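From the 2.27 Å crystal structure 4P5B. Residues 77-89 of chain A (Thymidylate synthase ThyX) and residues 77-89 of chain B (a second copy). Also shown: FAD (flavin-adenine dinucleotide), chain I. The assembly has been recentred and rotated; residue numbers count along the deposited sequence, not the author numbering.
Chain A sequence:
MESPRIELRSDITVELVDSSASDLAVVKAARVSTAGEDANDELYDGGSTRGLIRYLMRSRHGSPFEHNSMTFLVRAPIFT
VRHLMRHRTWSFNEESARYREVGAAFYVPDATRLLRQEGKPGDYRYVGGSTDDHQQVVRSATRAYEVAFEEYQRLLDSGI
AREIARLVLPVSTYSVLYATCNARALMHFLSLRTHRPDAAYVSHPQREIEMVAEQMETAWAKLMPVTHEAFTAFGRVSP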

# COMPACT_ATOMS: atom_id res chain seq x y z
N PRO A 77 5.39 -2.13 -25.18
CA PRO A 77 4.14 -2.77 -25.61
C PRO A 77 3.33 -3.14 -24.39
O PRO A 77 3.87 -3.27 -23.28
CB PRO A 77 4.63 -4.05 -26.29
CG PRO A 77 6.01 -4.28 -25.72
CD PRO A 77 6.55 -2.86 -25.69
N ILE A 78 2.03 -3.31 -24.58
CA ILE A 78 1.16 -3.56 -23.50
C ILE A 78 1.54 -4.76 -22.63
O ILE A 78 1.44 -4.68 -21.40
CB ILE A 78 -0.25 -3.71 -24.03
CG1 ILE A 78 -0.80 -2.33 -24.39
CG2 ILE A 78 -1.21 -4.43 -23.01
CD1 ILE A 78 -2.17 -2.41 -25.20
N PHE A 79 2.02 -5.84 -23.24
CA PHE A 79 2.36 -7.04 -22.45
C PHE A 79 3.51 -6.76 -21.43
O PHE A 79 3.51 -7.30 -20.36
CB PHE A 79 2.62 -8.29 -23.32
CG PHE A 79 3.98 -8.26 -24.02
CD1 PHE A 79 4.11 -7.78 -25.32
CD2 PHE A 79 5.10 -8.68 -23.35
CE1 PHE A 79 5.36 -7.70 -25.95
CE2 PHE A 79 6.36 -8.62 -24.00
CZ PHE A 79 6.47 -8.10 -25.32
N THR A 80 4.41 -5.84 -21.74
CA THR A 80 5.45 -5.49 -20.83
C THR A 80 4.94 -4.49 -19.81
O THR A 80 5.37 -4.53 -18.65
CB THR A 80 6.62 -4.85 -21.61
OG1 THR A 80 7.14 -5.81 -22.50
CG2 THR A 80 7.76 -4.36 -20.68
N VAL A 81 4.06 -3.56 -20.24
CA VAL A 81 3.46 -2.63 -19.31
C VAL A 81 2.66 -3.45 -18.28
O VAL A 81 2.59 -3.10 -17.08
CB VAL A 81 2.49 -1.63 -20.05
CG1 VAL A 81 1.60 -0.90 -19.02
CG2 VAL A 81 3.26 -0.65 -20.91
N ARG A 82 2.04 -4.55 -18.70
CA ARG A 82 1.33 -5.35 -17.63
C ARG A 82 2.29 -5.83 -16.60
O ARG A 82 1.96 -5.81 -15.39
CB ARG A 82 0.52 -6.52 -18.18
CG ARG A 82 -0.56 -5.97 -19.18
CD ARG A 82 -1.86 -6.69 -19.10
NE ARG A 82 -1.75 -8.12 -19.30
CZ ARG A 82 -2.44 -9.03 -18.60
NH1 ARG A 82 -2.32 -10.32 -18.89
NH2 ARG A 82 -3.25 -8.64 -17.62
N HIS A 83 3.52 -6.17 -17.03
CA HIS A 83 4.49 -6.57 -16.04
C HIS A 83 4.84 -5.45 -15.04
O HIS A 83 4.90 -5.66 -13.85
CB HIS A 83 5.77 -7.17 -16.69
CG HIS A 83 5.48 -8.43 -17.43
ND1 HIS A 83 6.29 -8.91 -18.43
CD2 HIS A 83 4.43 -9.28 -17.35
CE1 HIS A 83 5.75 -10.01 -18.94
NE2 HIS A 83 4.64 -10.28 -18.27
N LEU A 84 5.13 -4.28 -15.57
CA LEU A 84 5.52 -3.15 -14.77
C LEU A 84 4.43 -2.77 -13.78
O LEU A 84 4.75 -2.51 -12.65
CB LEU A 84 5.79 -1.94 -15.70
CG LEU A 84 6.05 -0.65 -15.03
CD1 LEU A 84 7.27 -0.76 -13.93
CD2 LEU A 84 6.38 0.40 -16.06
N MET A 85 3.19 -2.81 -14.21
CA MET A 85 2.08 -2.34 -13.42
C MET A 85 1.60 -3.31 -12.33
O MET A 85 0.77 -2.92 -11.48
CB MET A 85 0.95 -1.88 -14.28
CG MET A 85 1.33 -0.54 -14.98
SD MET A 85 -0.04 0.20 -15.89
CE MET A 85 0.46 1.82 -16.32
N ARG A 86 2.23 -4.48 -12.25
CA ARG A 86 1.99 -5.37 -11.13
C ARG A 86 2.65 -4.86 -9.83
O ARG A 86 2.30 -5.32 -8.75
CB ARG A 86 2.45 -6.81 -11.41
CG ARG A 86 1.59 -7.61 -12.50
CD ARG A 86 0.08 -7.63 -12.11
NE ARG A 86 -0.13 -8.30 -10.84
CZ ARG A 86 -0.25 -9.61 -10.68
NH1 ARG A 86 -0.41 -10.10 -9.47
NH2 ARG A 86 -0.25 -10.43 -11.71
N HIS A 87 3.63 -3.96 -9.92
CA HIS A 87 4.30 -3.44 -8.74
C HIS A 87 3.48 -2.31 -8.07
O HIS A 87 3.51 -1.15 -8.46
CB HIS A 87 5.69 -2.95 -9.12
CG HIS A 87 6.53 -4.07 -9.65
ND1 HIS A 87 7.47 -4.70 -8.89
CD2 HIS A 87 6.44 -4.76 -10.82
CE1 HIS A 87 7.96 -5.73 -9.57
NE2 HIS A 87 7.34 -5.79 -10.74
N ARG A 88 2.77 -2.65 -7.02
CA ARG A 88 1.73 -1.84 -6.50
C ARG A 88 2.18 -0.65 -5.70
O ARG A 88 1.32 0.11 -5.32
CB ARG A 88 0.81 -2.70 -5.60
CG ARG A 88 0.15 -3.86 -6.43
CD ARG A 88 -0.41 -4.92 -5.46
NE ARG A 88 0.63 -5.73 -4.87
CZ ARG A 88 0.41 -6.66 -3.95
NH1 ARG A 88 -0.81 -6.89 -3.50
NH2 ARG A 88 1.42 -7.37 -3.52
N THR A 89 3.46 -0.56 -5.34
CA THR A 89 3.84 0.60 -4.56
C THR A 89 4.31 1.72 -5.53
O THR A 89 4.72 2.78 -5.06
CB THR A 89 4.97 0.31 -3.54
OG1 THR A 89 6.15 -0.11 -4.24
CG2 THR A 89 4.62 -0.88 -2.58
N PRO B 77 -11.76 -10.47 -20.49
CA PRO B 77 -10.71 -10.09 -21.44
C PRO B 77 -9.62 -9.27 -20.73
O PRO B 77 -9.89 -8.56 -19.74
CB PRO B 77 -11.47 -9.23 -22.48
CG PRO B 77 -12.65 -8.76 -21.74
CD PRO B 77 -13.03 -9.81 -20.79
N ILE B 78 -8.41 -9.35 -21.28
CA ILE B 78 -7.23 -8.67 -20.81
C ILE B 78 -7.46 -7.17 -20.68
O ILE B 78 -7.12 -6.60 -19.67
CB ILE B 78 -6.04 -8.99 -21.74
CG1 ILE B 78 -5.65 -10.43 -21.54
CG2 ILE B 78 -4.82 -7.98 -21.54
CD1 ILE B 78 -4.47 -10.84 -22.42
N PHE B 79 -8.10 -6.52 -21.64
CA PHE B 79 -8.35 -5.07 -21.48
C PHE B 79 -9.15 -4.69 -20.19
O PHE B 79 -9.01 -3.60 -19.66
CB PHE B 79 -8.98 -4.44 -22.75
CG PHE B 79 -10.45 -4.75 -22.93
CD1 PHE B 79 -10.86 -5.81 -23.73
CD2 PHE B 79 -11.42 -3.96 -22.32
CE1 PHE B 79 -12.20 -6.10 -23.85
CE2 PHE B 79 -12.79 -4.25 -22.46
CZ PHE B 79 -13.18 -5.32 -23.22
N THR B 80 -10.01 -5.58 -19.74
CA THR B 80 -10.80 -5.40 -18.52
C THR B 80 -9.98 -5.83 -17.33
O THR B 80 -10.04 -5.17 -16.28
CB THR B 80 -12.06 -6.31 -18.63
OG1 THR B 80 -12.84 -5.77 -19.68
CG2 THR B 80 -12.92 -6.27 -17.40
N VAL B 81 -9.21 -6.94 -17.45
CA VAL B 81 -8.25 -7.24 -16.39
C VAL B 81 -7.28 -6.03 -16.14
O VAL B 81 -6.92 -5.70 -14.99
CB VAL B 81 -7.44 -8.55 -16.73
CG1 VAL B 81 -6.37 -8.73 -15.74
CG2 VAL B 81 -8.33 -9.79 -16.85
N ARG B 82 -6.85 -5.38 -17.21
CA ARG B 82 -6.02 -4.18 -17.02
C ARG B 82 -6.72 -3.12 -16.13
O ARG B 82 -6.10 -2.50 -15.24
CB ARG B 82 -5.60 -3.57 -18.35
CG ARG B 82 -4.69 -4.49 -19.12
CD ARG B 82 -3.51 -3.74 -19.43
NE ARG B 82 -3.73 -2.72 -20.44
CZ ARG B 82 -2.96 -1.65 -20.56
NH1 ARG B 82 -3.20 -0.82 -21.55
NH2 ARG B 82 -1.93 -1.45 -19.71
N HIS B 83 -8.03 -2.98 -16.28
CA HIS B 83 -8.76 -2.04 -15.45
C HIS B 83 -8.81 -2.45 -13.97
O HIS B 83 -8.52 -1.60 -13.06
CB HIS B 83 -10.15 -1.86 -16.02
CG HIS B 83 -10.16 -1.16 -17.34
ND1 HIS B 83 -11.24 -1.22 -18.20
CD2 HIS B 83 -9.21 -0.41 -17.96
CE1 HIS B 83 -10.97 -0.48 -19.27
NE2 HIS B 83 -9.73 -0.01 -19.16
N LEU B 84 -9.13 -3.74 -13.73
CA LEU B 84 -9.18 -4.27 -12.37
C LEU B 84 -7.83 -4.16 -11.68
O LEU B 84 -7.75 -3.81 -10.49
CB LEU B 84 -9.60 -5.72 -12.37
CG LEU B 84 -9.58 -6.49 -11.06
CD1 LEU B 84 -10.60 -5.89 -10.15
CD2 LEU B 84 -9.89 -7.98 -11.29
N MET B 85 -6.76 -4.41 -12.43
CA MET B 85 -5.46 -4.51 -11.83
C MET B 85 -4.82 -3.20 -11.45
O MET B 85 -3.81 -3.21 -10.78
CB MET B 85 -4.53 -5.44 -12.64
CG MET B 85 -5.00 -6.95 -12.56
SD MET B 85 -3.59 -8.10 -12.79
CE MET B 85 -4.47 -9.59 -12.84
N ARG B 86 -5.43 -2.07 -11.86
CA ARG B 86 -4.98 -0.75 -11.45
C ARG B 86 -5.25 -0.54 -9.99
O ARG B 86 -4.75 0.39 -9.46
CB ARG B 86 -5.64 0.39 -12.26
CG ARG B 86 -5.24 0.36 -13.75
CD ARG B 86 -3.69 0.41 -13.86
NE ARG B 86 -3.23 1.67 -13.27
CZ ARG B 86 -3.10 2.82 -13.96
NH1 ARG B 86 -2.70 3.90 -13.32
NH2 ARG B 86 -3.32 2.87 -15.29
N HIS B 87 -6.03 -1.41 -9.32
CA HIS B 87 -6.43 -1.14 -7.93
C HIS B 87 -5.41 -1.81 -7.01
O HIS B 87 -5.45 -3.03 -6.74
CB HIS B 87 -7.86 -1.64 -7.68
CG HIS B 87 -8.86 -0.91 -8.52
ND1 HIS B 87 -9.48 0.24 -8.09
CD2 HIS B 87 -9.25 -1.10 -9.80
CE1 HIS B 87 -10.21 0.73 -9.07
NE2 HIS B 87 -10.09 -0.07 -10.12
N ARG B 88 -4.52 -0.97 -6.50
CA ARG B 88 -3.31 -1.42 -5.90
C ARG B 88 -3.44 -2.00 -4.48
O ARG B 88 -2.46 -2.47 -3.99
CB ARG B 88 -2.24 -0.31 -5.92
CG ARG B 88 -1.91 0.20 -7.28
CD ARG B 88 -1.10 1.50 -7.17
NE ARG B 88 -1.96 2.56 -6.70
CZ ARG B 88 -1.62 3.83 -6.54
NH1 ARG B 88 -0.34 4.24 -6.72
NH2 ARG B 88 -2.59 4.71 -6.14
N THR B 89 -4.58 -1.91 -3.83
CA THR B 89 -4.71 -2.52 -2.47
C THR B 89 -5.24 -3.95 -2.59
O THR B 89 -5.33 -4.63 -1.56
CB THR B 89 -5.63 -1.72 -1.52
OG1 THR B 89 -6.89 -1.50 -2.19
CG2 THR B 89 -5.01 -0.30 -1.17
PA FAD I . -5.74 2.01 -6.00
O1A FAD I . -6.04 0.95 -4.98
O2A FAD I . -4.27 2.20 -6.61
O5B FAD I . -5.39 3.00 -4.62
C5B FAD I . -6.58 3.20 -3.70
C4B FAD I . -6.58 4.43 -2.79
O4B FAD I . -5.40 4.13 -2.06
C3B FAD I . -6.32 5.78 -3.47
O3B FAD I . -7.55 6.49 -3.76
C2B FAD I . -5.44 6.51 -2.45
O2B FAD I . -6.17 7.17 -1.38
C1B FAD I . -4.64 5.33 -1.84
N9A FAD I . -3.26 5.05 -2.35
C8A FAD I . -2.77 3.84 -2.74
N7A FAD I . -1.48 4.02 -3.08
C5A FAD I . -1.17 5.32 -2.93
C6A FAD I . -0.01 6.08 -3.12
N6A FAD I . 1.13 5.52 -3.59
N1A FAD I . -0.06 7.40 -2.82
C2A FAD I . -1.18 7.99 -2.37
N3A FAD I . -2.29 7.33 -2.17
C4A FAD I . -2.30 6.00 -2.45
N1 FAD I . -5.40 5.49 -15.39
C2 FAD I . -4.44 5.99 -16.33
O2 FAD I . -3.26 5.63 -16.29
N3 FAD I . -4.88 6.87 -17.35
C4 FAD I . -6.27 7.24 -17.39
O4 FAD I . -6.71 8.01 -18.25
C4X FAD I . -7.17 6.74 -16.44
N5 FAD I . -8.50 7.12 -16.51
C5X FAD I . -9.47 6.51 -15.71
C6 FAD I . -10.82 6.80 -16.01
C7 FAD I . -11.84 6.22 -15.27
C7M FAD I . -13.28 6.62 -15.69
C8 FAD I . -11.51 5.34 -14.17
C8M FAD I . -12.66 4.70 -13.35
C9 FAD I . -10.15 5.03 -13.87
C9A FAD I . -9.11 5.62 -14.66
N10 FAD I . -7.69 5.37 -14.51
C10 FAD I . -6.76 5.86 -15.45
C1' FAD I . -7.13 4.52 -13.45
C2' FAD I . -6.76 5.44 -12.28
O2' FAD I . -5.70 6.33 -12.66
C3' FAD I . -6.48 4.68 -11.00
O3' FAD I . -5.13 4.18 -10.87
C4' FAD I . -7.52 3.54 -10.81
O4' FAD I . -8.84 4.16 -11.00
C5' FAD I . -7.42 3.01 -9.39
O5' FAD I . -7.62 4.15 -8.57
P FAD I . -6.74 4.48 -7.33
O1P FAD I . -5.35 4.85 -7.69
O2P FAD I . -7.57 5.66 -6.63
O3P FAD I . -6.91 3.25 -6.31

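Arginine is often thought of as a residue that joins chains through its charge, yet its aliphatic arm and the faces of its guanidinium can both pack against a neighbour while its N-H groups bond elsewhere. The contact between two copies of ThyX residues 77-89 illustrates the principle. The two helices run at 23° to one another, and their axes come no closer than 11.3 Å, a separation bridged by side chains. No hydrogen bond crosses between the stretches, although 640 Å² of surface is buried.

At the centre, R82(A) and R82(B) face each other. Their CA-to-CB bonds point sideways, and the ends of the side chains bring them into the contact. Chi1 is m in both, but chi2 lies between wells, at -142° in chain A and -126° in chain B, before chi3 returns to m. In this conformation the CD atoms of R82(A) and R82(B) meet at 3.4 Å, methylene against methylene, while the R82(A) guanidinium lies against I78(B) and V81(B), and that of R82(B) against I78(A) and V81(A). The NE of R82(A) lies 3.8 Å from CG2 of I78(B), which sits over one face of the guanidinium, and CG1 of V81(B) approaches NH2 of R82(A) at 3.6 Å near the plane. I78(A) CG2 likewise covers a face of the R82(B) guanidinium, 4.0 Å from NE of R82(B). Such a face offers no N-H to a partner and tolerates a methyl group well; the NH1 and NH2 atoms of both arginines find hydrogen bonds elsewhere in the structure.

The next layer pairs unlike residues. M85(A) and M85(B) point toward the other chain with m, t, t side chains, an extended form that carries their ends across to R86(B) and R86(A), respectively. Each of these arginines starts away from the partner and is folded back by three successive m torsions. SD of M85(B) is 3.8 Å from CD of R86(A), and CE of M85(A) is 4.1 Å from NH2 of R86(B). The R86(B) guanidinium is thus sandwiched, with the methionine methyl over one face and FAD C1' over the opposite one, while NH2 of R86(B) donates to FAD O2 at 2.9 Å.

Beyond the helices the backbones draw together: CA of R88(A) lies 5.1 Å from CA of R88(B), and CB of R88(A) 3.9 Å from CB of R88(B). The m, t, m arm of R88(B) passes its CD 3.3 Å from O of R88(A), then places NE of R88(B) 2.3 Å from FAD O2A, a very short hydrogen bond to a phosphate oxygen. FAD N7A covers one face of its guanidinium. R88(B) likewise packs against the neighbour and bonds to FAD.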